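Local coordinates for protein L-lysine 6-monooxygenase involved in desferrioxamine biosynthesis (Erwinia amylovora CFBP1430, PDB 5O8P) that probably hydroxylates a terminal amine of cadaverine, using FAD and NADPH, in the biosynthesis of the siderophore desferrioxamine, at residues E242-W248 against Q421-F427; F380-E385 against R402-L406; T301-D307 against L318-E324. All blocks are in the same frame, centred on the assembly; numbering follows the deposited sequence.

Interaction 1: E242-W248 against Q421-F427; sequences EMTSPEW and QIAFQTF
Glu242 spreads its carboxylate over consecutive N-H groups of 421-427. OE2 takes the backbone N of Phe424 at 2.7 Å. OE1 accepts twice from Gln425: from NE2 at 3.0 Å through its anti lone pair, and from the backbone N on the syn side at 3.2 Å. An extended Glu242 chain brings the group there, and its carboxylate lies only 18° from the plane of the Gln425 amide. Glu247 instead bends at chi2, and its OE2 is approached by Ile422 N from above the carboxylate plane, at 2.8 Å and almost straight (175°).

The contact lays the loop after helix 399-410 against the start of helix 246-253, where Ser245 is the N-cap. Its hydroxyl sits between backbone N and carbonyl carbon (chi1 66°), where OG accepts from Trp248 N at 3.3 Å and donates to Glu242 O at 2.7 Å.

Trp248 and Phe427 form a T-shaped pair, centroids 4.9 Å apart. The CD1 edge of the indole stands over the centre of one Phe427 face, while Gln425 CB lies off-centre over the opposite face; the Trp248 indole also meets Phe391 edge-to-face. At the other end, Pro246 CD packs on Ile422 CD1 at 3.9 Å, and Tyr88 of the third subunit also packs on Ile422.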
# COMPACT_ATOMS: atom_id res chain seq x y z
N GLU B 242 -10.87 10.48 -14.29
CA GLU B 242 -10.98 11.52 -15.33
C GLU B 242 -12.39 11.71 -15.89
O GLU B 242 -12.65 12.69 -16.57
CB GLU B 242 -10.06 11.24 -16.50
CG GLU B 242 -8.57 11.33 -16.21
CD GLU B 242 -7.75 11.65 -17.46
OE1 GLU B 242 -7.98 11.02 -18.53
OE2 GLU B 242 -6.90 12.58 -17.37
N MET B 243 -13.28 10.76 -15.67
CA MET B 243 -14.68 10.94 -16.05
C MET B 243 -15.41 11.91 -15.13
O MET B 243 -16.47 12.38 -15.50
CB MET B 243 -15.44 9.61 -16.09
CG MET B 243 -14.93 8.62 -17.12
SD MET B 243 -15.70 6.99 -17.01
CE MET B 243 -17.26 7.29 -17.83
N THR B 244 -14.87 12.18 -13.93
CA THR B 244 -15.41 13.24 -13.06
C THR B 244 -14.68 14.51 -13.47
O THR B 244 -13.75 14.97 -12.81
CB THR B 244 -15.28 12.97 -11.53
OG1 THR B 244 -13.98 13.33 -11.08
CG2 THR B 244 -15.57 11.53 -11.18
N SER B 245 -15.12 15.06 -14.58
CA SER B 245 -14.46 16.18 -15.19
C SER B 245 -15.44 17.00 -16.00
O SER B 245 -16.44 16.47 -16.50
CB SER B 245 -13.35 15.68 -16.10
OG SER B 245 -13.88 14.98 -17.20
N PRO B 246 -15.16 18.31 -16.15
CA PRO B 246 -15.99 19.15 -16.99
C PRO B 246 -16.22 18.58 -18.38
O PRO B 246 -17.35 18.61 -18.88
CB PRO B 246 -15.21 20.44 -17.04
CG PRO B 246 -14.53 20.50 -15.71
CD PRO B 246 -14.14 19.09 -15.42
N GLU B 247 -15.17 18.00 -18.97
CA GLU B 247 -15.27 17.52 -20.36
C GLU B 247 -16.21 16.35 -20.46
O GLU B 247 -16.96 16.27 -21.41
CB GLU B 247 -13.94 17.08 -20.96
CG GLU B 247 -12.75 17.94 -20.63
CD GLU B 247 -11.93 17.33 -19.53
OE1 GLU B 247 -11.22 16.36 -19.82
OE2 GLU B 247 -11.94 17.85 -18.40
N TRP B 248 -16.15 15.45 -19.48
CA TRP B 248 -17.09 14.33 -19.45
C TRP B 248 -18.53 14.81 -19.24
O TRP B 248 -19.46 14.26 -19.86
CB TRP B 248 -16.72 13.31 -18.37
CG TRP B 248 -17.54 12.09 -18.53
CD1 TRP B 248 -17.33 11.07 -19.42
CD2 TRP B 248 -18.76 11.80 -17.87
NE1 TRP B 248 -18.34 10.15 -19.33
CE2 TRP B 248 -19.23 10.57 -18.38
CE3 TRP B 248 -19.51 12.46 -16.89
CZ2 TRP B 248 -20.40 9.97 -17.93
CZ3 TRP B 248 -20.68 11.87 -16.44
CH2 TRP B 248 -21.11 10.63 -16.96
N GLN B 421 -11.16 21.79 -19.33
CA GLN B 421 -10.40 20.63 -19.82
C GLN B 421 -9.29 20.22 -18.86
O GLN B 421 -8.23 20.84 -18.86
CB GLN B 421 -9.83 20.90 -21.23
CG GLN B 421 -9.06 19.73 -21.84
CD GLN B 421 -9.37 19.49 -23.30
OE1 GLN B 421 -10.46 19.79 -23.78
NE2 GLN B 421 -8.41 18.92 -24.00
N ILE B 422 -9.53 19.17 -18.08
CA ILE B 422 -8.56 18.62 -17.12
C ILE B 422 -7.96 17.27 -17.51
O ILE B 422 -6.98 16.87 -16.92
CB ILE B 422 -9.15 18.47 -15.68
CG1 ILE B 422 -10.36 17.51 -15.65
CG2 ILE B 422 -9.51 19.84 -15.10
CD1 ILE B 422 -10.91 17.24 -14.27
N ALA B 423 -8.51 16.58 -18.50
CA ALA B 423 -8.28 15.14 -18.70
C ALA B 423 -7.45 14.80 -19.94
O ALA B 423 -7.66 15.37 -21.01
CB ALA B 423 -9.62 14.42 -18.79
N PHE B 424 -6.56 13.82 -19.80
CA PHE B 424 -5.80 13.27 -20.94
C PHE B 424 -6.63 12.55 -22.01
O PHE B 424 -6.27 12.57 -23.18
CB PHE B 424 -4.70 12.33 -20.44
CG PHE B 424 -3.66 13.02 -19.60
CD1 PHE B 424 -2.68 13.80 -20.20
CD2 PHE B 424 -3.65 12.88 -18.22
CE1 PHE B 424 -1.71 14.44 -19.43
CE2 PHE B 424 -2.69 13.52 -17.45
CZ PHE B 424 -1.72 14.30 -18.05
N GLN B 425 -7.73 11.91 -21.60
CA GLN B 425 -8.64 11.25 -22.54
C GLN B 425 -9.46 12.24 -23.32
O GLN B 425 -9.63 13.38 -22.90
CB GLN B 425 -9.64 10.38 -21.82
CG GLN B 425 -9.07 9.23 -21.06
CD GLN B 425 -10.12 8.60 -20.20
OE1 GLN B 425 -11.07 7.98 -20.69
NE2 GLN B 425 -9.98 8.77 -18.90
N THR B 426 -9.97 11.78 -24.45
CA THR B 426 -11.02 12.47 -25.18
C THR B 426 -12.25 11.56 -25.14
O THR B 426 -12.20 10.42 -25.61
CB THR B 426 -10.62 12.71 -26.64
OG1 THR B 426 -9.30 13.24 -26.68
CG2 THR B 426 -11.60 13.65 -27.32
N PHE B 427 -13.34 12.05 -24.58
CA PHE B 427 -14.58 11.28 -24.45
C PHE B 427 -15.47 11.26 -25.68
O PHE B 427 -15.89 10.18 -26.11
CB PHE B 427 -15.36 11.75 -23.24
CG PHE B 427 -14.58 11.62 -21.97
CD1 PHE B 427 -14.27 10.35 -21.46
CD2 PHE B 427 -14.09 12.74 -21.31
CE1 PHE B 427 -13.53 10.22 -20.30
CE2 PHE B 427 -13.38 12.63 -20.14
CZ PHE B 427 -13.08 11.37 -19.65

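Interaction 2: F380-E385 against R402-L406; sequences FVQNAE and RNSVL. With FAD (flavin-adenine dinucleotide), chain C.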
# COMPACT_ATOMS: atom_id res chain seq x y z
N PHE B 380 -31.65 27.71 -10.01
CA PHE B 380 -30.61 26.70 -10.16
C PHE B 380 -30.79 25.56 -9.17
O PHE B 380 -31.46 25.71 -8.17
CB PHE B 380 -29.24 27.33 -9.95
CG PHE B 380 -28.92 28.39 -10.96
CD1 PHE B 380 -28.41 28.04 -12.19
CD2 PHE B 380 -29.17 29.72 -10.68
CE1 PHE B 380 -28.11 29.01 -13.13
CE2 PHE B 380 -28.88 30.70 -11.61
CZ PHE B 380 -28.36 30.34 -12.83
N VAL B 381 -30.15 24.43 -9.45
CA VAL B 381 -30.22 23.29 -8.53
C VAL B 381 -28.82 22.73 -8.25
O VAL B 381 -27.97 22.78 -9.12
CB VAL B 381 -31.17 22.18 -9.05
CG1 VAL B 381 -32.61 22.68 -9.17
CG2 VAL B 381 -30.69 21.57 -10.38
N GLN B 382 -28.62 22.25 -7.03
CA GLN B 382 -27.40 21.56 -6.60
C GLN B 382 -27.85 20.15 -6.27
O GLN B 382 -28.69 19.97 -5.40
CB GLN B 382 -26.84 22.18 -5.33
CG GLN B 382 -26.53 23.66 -5.42
CD GLN B 382 -25.06 23.97 -5.30
OE1 GLN B 382 -24.24 23.41 -6.03
NE2 GLN B 382 -24.70 24.85 -4.37
N ASN B 383 -27.29 19.13 -6.95
CA ASN B 383 -27.60 17.73 -6.63
C ASN B 383 -29.07 17.34 -6.87
O ASN B 383 -29.66 16.61 -6.06
CB ASN B 383 -27.18 17.45 -5.17
CG ASN B 383 -27.03 15.95 -4.83
OD1 ASN B 383 -26.55 15.13 -5.63
ND2 ASN B 383 -27.43 15.61 -3.61
N ALA B 384 -29.68 17.79 -7.96
CA ALA B 384 -30.93 17.15 -8.45
C ALA B 384 -30.90 16.97 -9.98
O ALA B 384 -31.94 16.96 -10.65
CB ALA B 384 -32.15 17.96 -8.00
N GLU B 385 -29.69 16.85 -10.51
CA GLU B 385 -29.43 16.81 -11.95
C GLU B 385 -28.68 15.53 -12.36
O GLU B 385 -28.09 15.50 -13.43
CB GLU B 385 -28.67 18.09 -12.40
CG GLU B 385 -27.19 18.21 -11.98
CD GLU B 385 -26.94 18.74 -10.58
OE1 GLU B 385 -27.86 18.74 -9.76
OE2 GLU B 385 -25.79 19.12 -10.30
N ARG B 402 -19.31 23.07 -9.78
CA ARG B 402 -20.70 23.50 -9.97
C ARG B 402 -20.93 24.90 -9.35
O ARG B 402 -21.47 25.80 -10.01
CB ARG B 402 -21.69 22.47 -9.40
CG ARG B 402 -23.14 22.69 -9.82
CD ARG B 402 -24.13 21.68 -9.25
NE ARG B 402 -23.76 21.25 -7.90
CZ ARG B 402 -23.59 19.99 -7.49
NH1 ARG B 402 -23.83 18.95 -8.28
NH2 ARG B 402 -23.22 19.78 -6.23
N ASN B 403 -20.48 25.09 -8.12
CA ASN B 403 -20.56 26.39 -7.46
C ASN B 403 -19.89 27.51 -8.26
O ASN B 403 -20.40 28.63 -8.34
CB ASN B 403 -19.98 26.32 -6.03
CG ASN B 403 -20.88 25.58 -5.06
OD1 ASN B 403 -22.10 25.66 -5.15
ND2 ASN B 403 -20.27 24.85 -4.12
N SER B 404 -18.75 27.20 -8.89
CA SER B 404 -18.05 28.17 -9.73
C SER B 404 -18.82 28.58 -10.98
O SER B 404 -18.67 29.74 -11.40
CB SER B 404 -16.67 27.66 -10.12
OG SER B 404 -15.84 27.63 -8.98
N VAL B 405 -19.61 27.68 -11.56
CA VAL B 405 -20.42 28.04 -12.76
C VAL B 405 -21.71 28.73 -12.32
O VAL B 405 -22.25 29.56 -13.06
CB VAL B 405 -20.68 26.87 -13.78
CG1 VAL B 405 -19.63 25.76 -13.71
CG2 VAL B 405 -22.07 26.27 -13.67
N LEU B 406 -22.22 28.37 -11.14
CA LEU B 406 -23.34 29.08 -10.57
C LEU B 406 -22.95 30.51 -10.34
O LEU B 406 -23.68 31.42 -10.75
CB LEU B 406 -23.80 28.45 -9.26
CG LEU B 406 -24.47 27.08 -9.33
CD1 LEU B 406 -24.82 26.65 -7.91
CD2 LEU B 406 -25.69 27.11 -10.23
PA FAD C . -28.10 17.71 2.52
O1A FAD C . -27.48 17.22 3.81
O2A FAD C . -29.26 16.95 1.93
O5B FAD C . -28.54 19.24 2.81
C5B FAD C . -29.87 19.70 2.65
C4B FAD C . -30.29 20.70 3.72
O4B FAD C . -31.44 21.43 3.26
C3B FAD C . -30.71 20.03 5.02
O3B FAD C . -30.07 20.70 6.11
C2B FAD C . -32.23 20.13 5.04
O2B FAD C . -32.80 20.23 6.35
C1B FAD C . -32.48 21.40 4.25
N9A FAD C . -33.84 21.57 3.68
C8A FAD C . -34.56 20.71 2.93
N7A FAD C . -35.76 21.26 2.60
C5A FAD C . -35.82 22.49 3.15
C6A FAD C . -36.80 23.62 3.21
N6A FAD C . -38.00 23.53 2.60
N1A FAD C . -36.44 24.73 3.90
C2A FAD C . -35.25 24.84 4.53
N3A FAD C . -34.33 23.86 4.52
C4A FAD C . -34.55 22.69 3.86
N1 FAD C . -20.26 12.19 -1.14
C2 FAD C . -18.92 12.35 -1.29
O2 FAD C . -18.50 12.94 -2.31
N3 FAD C . -18.04 11.91 -0.37
C4 FAD C . -18.43 11.27 0.75
O4 FAD C . -17.60 10.87 1.59
C4X FAD C . -19.88 11.06 0.99
N5 FAD C . -20.35 10.44 2.09
C5X FAD C . -21.68 10.26 2.27
C6 FAD C . -22.09 9.60 3.43
C7 FAD C . -23.45 9.38 3.68
C7M FAD C . -23.87 8.67 4.94
C8 FAD C . -24.46 9.86 2.70
C8M FAD C . -25.92 9.63 2.95
C9 FAD C . -24.05 10.51 1.53
C9A FAD C . -22.69 10.74 1.26
N10 FAD C . -22.22 11.41 0.08
C10 FAD C . -20.81 11.57 -0.06
C1' FAD C . -23.11 11.95 -0.98
C2' FAD C . -23.44 13.44 -0.79
O2' FAD C . -22.25 14.19 -0.49
C3' FAD C . -24.50 13.71 0.30
O3' FAD C . -25.74 13.06 -0.03
C4' FAD C . -24.78 15.20 0.53
O4' FAD C . -25.25 15.40 1.87
C5' FAD C . -25.81 15.77 -0.44
O5' FAD C . -25.63 17.18 -0.54
P FAD C . -26.82 18.18 -0.13
O1P FAD C . -26.30 19.60 -0.27
O2P FAD C . -27.98 17.71 -0.97
O3P FAD C . -26.88 17.78 1.44
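Arg402 and Gln382 meet with their flat groups nearly perpendicular, the guanidinium and amide planes standing 83° apart. Arg402 NE donates to Gln382 OE1 at 2.9 Å, and the donor lies in the carbonyl plane of the amide. The arginine starts out straight, with CG anti to the backbone N, and bends at chi3 (35°), which turns the guanidinium across segment 380-385. One guanidinium face lies against Gln382 CA and Asn383 N, both toward its rim. Glu385 comes instead near the edge, tilted from the guanidinium plane: NH1 meets its OE2 at 2.8 Å in a salt bridge, on the syn side of the carboxylate and somewhat out of its plane, with the two group planes 82° apart. NH1 has a second acceptor in Thr393 O.

The two segments belong to the FAD-binding part of the fold, where strand 379-381 runs parallel to strand 155-157 and helix 399-410 packs beside it. Phe19, an FAD-site residue on helix 18-27, forms a cation-pi contact with Arg402. Asn383 reaches the cofactor itself through a weak bond from ND2 to the FAD phosphate oxygen O2P, 3.4 Å long.

Bonds at both ends of the Gln382 amide fix its rotation: while OE1 is held by Arg402, NE2 donates to Asn403 OD1 at 2.8 Å and also to Asn20 OD1. Leu406 packs with both branches, CD1 against the amide carbon CD of Gln382 (3.7 Å) and CD2 in apolar contact with Phe380 CD1 (3.5 Å).

Interaction 3: T301-D307 against L318-E324; sequences THSELTD and LKLHQQE
Backbone hydrogen bonds zip Glu304 to His321 in both directions, Glu304 N to His321 O at 2.8 Å and His321 N to Glu304 O at 2.7 Å. Beyond the strand end, Gln323 N extends the ladder to His302 O at 2.9 Å. Ser303 with Gln322 and Leu305 with Leu320 are the non-hydrogen-bonded antiparallel pairs of this beta hairpin. At the other end the register slips by one residue: Thr306 and Asp307 both face Lys319, a classic beta bulge. Thr306 N reaches Lys319 O at 3.0 Å, and Lys319 N returns to Asp307 O at 2.9 Å. The Thr306 hydroxyl, set between backbone N and carbonyl carbon by a chi1 of 47°, adds a weak bond to the same Lys319 oxygen.

Apolar contact lies on the face of Ser303, Leu305, Leu320 and Gln322. Leu305, whose CG is anti to the backbone N (chi1 -174°), puts CD1 3.9 Å from Leu320 CD2 and 4.0 Å from Leu318 CG.

Ring contact occurs where the strands have ended. Glu324 lies over one face of His302, its CB 3.8 Å from the ring centroid and 16° off the normal, and its carboxylate continues over the same face toward the rim.

Several polar ends are committed outside the hairpin: Glu304 OE2 forms a salt bridge with Arg227, Ser303 OG bonds Tyr329 OH, and Glu324 OE1 bonds Tyr251 OH of the second subunit. Leu305 and Arg227 bind NADP(+) in a structure of this protein, though no nucleotide is bound to this chain here. Pairing between the strands thus rests mainly on main-chain bonds, while Glu304 on one strand and Glu324 just past the end of the other tie the hairpin to Arg227 and to the second subunit.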
# COMPACT_ATOMS: atom_id res chain seq x y z
N THR B 301 -26.91 -12.24 -3.32
CA THR B 301 -26.79 -11.23 -4.38
C THR B 301 -27.90 -11.46 -5.39
O THR B 301 -28.68 -12.39 -5.23
CB THR B 301 -25.42 -11.34 -5.08
OG1 THR B 301 -25.12 -12.72 -5.33
CG2 THR B 301 -24.32 -10.73 -4.22
N HIS B 302 -27.99 -10.60 -6.40
CA HIS B 302 -29.04 -10.68 -7.43
C HIS B 302 -30.48 -10.70 -6.89
O HIS B 302 -31.40 -11.02 -7.64
CB HIS B 302 -28.82 -11.93 -8.31
CG HIS B 302 -27.61 -11.86 -9.17
ND1 HIS B 302 -27.57 -11.13 -10.34
CD2 HIS B 302 -26.40 -12.47 -9.07
CE1 HIS B 302 -26.38 -11.27 -10.90
NE2 HIS B 302 -25.65 -12.07 -10.15
N SER B 303 -30.68 -10.32 -5.63
CA SER B 303 -31.94 -10.61 -4.93
C SER B 303 -32.80 -9.37 -4.73
O SER B 303 -32.48 -8.50 -3.92
CB SER B 303 -31.63 -11.26 -3.58
OG SER B 303 -31.25 -12.60 -3.78
N GLU B 304 -33.90 -9.29 -5.48
CA GLU B 304 -34.87 -8.21 -5.34
C GLU B 304 -35.85 -8.57 -4.23
O GLU B 304 -36.33 -9.70 -4.18
CB GLU B 304 -35.65 -8.01 -6.64
CG GLU B 304 -36.61 -6.83 -6.59
CD GLU B 304 -37.63 -6.83 -7.71
OE1 GLU B 304 -38.58 -7.66 -7.65
OE2 GLU B 304 -37.50 -6.00 -8.63
N LEU B 305 -36.14 -7.60 -3.37
CA LEU B 305 -37.21 -7.71 -2.38
C LEU B 305 -38.57 -7.52 -3.04
O LEU B 305 -38.91 -6.41 -3.44
CB LEU B 305 -36.99 -6.66 -1.29
CG LEU B 305 -37.90 -6.67 -0.07
CD1 LEU B 305 -37.55 -7.86 0.82
CD2 LEU B 305 -37.73 -5.38 0.70
N THR B 306 -39.35 -8.60 -3.16
CA THR B 306 -40.69 -8.54 -3.76
C THR B 306 -41.77 -8.15 -2.75
O THR B 306 -42.68 -7.37 -3.06
CB THR B 306 -41.10 -9.87 -4.44
OG1 THR B 306 -40.81 -10.97 -3.57
CG2 THR B 306 -40.35 -10.07 -5.75
N ASP B 307 -41.69 -8.72 -1.55
CA ASP B 307 -42.65 -8.44 -0.49
C ASP B 307 -42.02 -8.70 0.88
O ASP B 307 -40.98 -9.34 0.98
CB ASP B 307 -43.92 -9.31 -0.67
CG ASP B 307 -45.20 -8.64 -0.15
OD1 ASP B 307 -45.34 -7.40 -0.26
OD2 ASP B 307 -46.08 -9.37 0.36
N LEU B 318 -38.84 -11.88 4.72
CA LEU B 318 -38.50 -11.24 3.45
C LEU B 318 -38.73 -12.22 2.32
O LEU B 318 -38.10 -13.27 2.29
CB LEU B 318 -37.03 -10.83 3.45
CG LEU B 318 -36.56 -9.60 4.24
CD1 LEU B 318 -37.49 -9.16 5.36
CD2 LEU B 318 -35.16 -9.84 4.80
N LYS B 319 -39.64 -11.90 1.40
CA LYS B 319 -39.75 -12.62 0.14
C LYS B 319 -38.82 -11.96 -0.86
O LYS B 319 -38.88 -10.75 -1.07
CB LYS B 319 -41.19 -12.62 -0.39
CG LYS B 319 -42.15 -13.39 0.48
CD LYS B 319 -43.31 -13.99 -0.31
CE LYS B 319 -44.21 -14.80 0.61
NZ LYS B 319 -45.27 -15.54 -0.13
N LEU B 320 -37.95 -12.77 -1.47
CA LEU B 320 -36.93 -12.30 -2.38
C LEU B 320 -37.02 -13.04 -3.71
O LEU B 320 -37.49 -14.17 -3.77
CB LEU B 320 -35.55 -12.53 -1.77
CG LEU B 320 -35.29 -11.80 -0.45
CD1 LEU B 320 -34.21 -12.50 0.35
CD2 LEU B 320 -34.90 -10.36 -0.69
N HIS B 321 -36.59 -12.37 -4.77
CA HIS B 321 -36.52 -12.98 -6.09
C HIS B 321 -35.10 -12.84 -6.62
O HIS B 321 -34.60 -11.72 -6.78
CB HIS B 321 -37.51 -12.32 -7.04
CG HIS B 321 -37.68 -13.05 -8.33
ND1 HIS B 321 -37.14 -12.60 -9.51
CD2 HIS B 321 -38.29 -14.22 -8.61
CE1 HIS B 321 -37.43 -13.45 -10.48
NE2 HIS B 321 -38.13 -14.44 -9.96
N GLN B 322 -34.46 -13.98 -6.89
CA GLN B 322 -33.07 -14.04 -7.37
C GLN B 322 -33.15 -13.93 -8.91
O GLN B 322 -33.50 -14.88 -9.59
CB GLN B 322 -32.38 -15.28 -6.76
CG GLN B 322 -31.42 -16.17 -7.51
CD GLN B 322 -30.14 -15.52 -7.97
OE1 GLN B 322 -30.20 -14.67 -8.84
NE2 GLN B 322 -29.00 -16.05 -7.53
N GLN B 323 -32.86 -12.73 -9.42
CA GLN B 323 -33.21 -12.33 -10.81
C GLN B 323 -32.41 -13.07 -11.87
O GLN B 323 -32.91 -13.29 -12.97
CB GLN B 323 -33.04 -10.81 -11.03
CG GLN B 323 -34.07 -9.94 -10.33
CD GLN B 323 -33.61 -8.49 -10.12
OE1 GLN B 323 -32.48 -8.23 -9.70
NE2 GLN B 323 -34.51 -7.55 -10.38
N GLU B 324 -31.17 -13.42 -11.55
CA GLU B 324 -30.29 -14.12 -12.48
C GLU B 324 -30.78 -15.55 -12.67
O GLU B 324 -31.03 -15.98 -13.80
CB GLU B 324 -28.85 -14.11 -11.94
CG GLU B 324 -27.80 -14.59 -12.92
CD GLU B 324 -26.40 -14.12 -12.54
OE1 GLU B 324 -25.79 -14.71 -11.62
OE2 GLU B 324 -25.92 -13.15 -13.17

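In the fold
Interaction 2 is wholly buried, whereas interactions 1 and 3 are partly buried and touch the second subunit. Their chemistry follows these places: side-chain amides and a salt bridge beside FAD in interaction 2, carboxylates gripping the N-H groups of an irregular segment in interaction 1, and main-chain strand pairing in interaction 3. Along the chain, 242-248 with 421-427 encloses both other contacts. Interactions 2 and 3 lie on opposite sides of the chain's centre, about 36 Å apart between centres, one beside bound FAD, the other among residues that bind NADP(+) in a structure of this protein. Gln425 and Phe427 of the second subunit touch Thr301 and Gln322, the latter through a weak hydrogen bond.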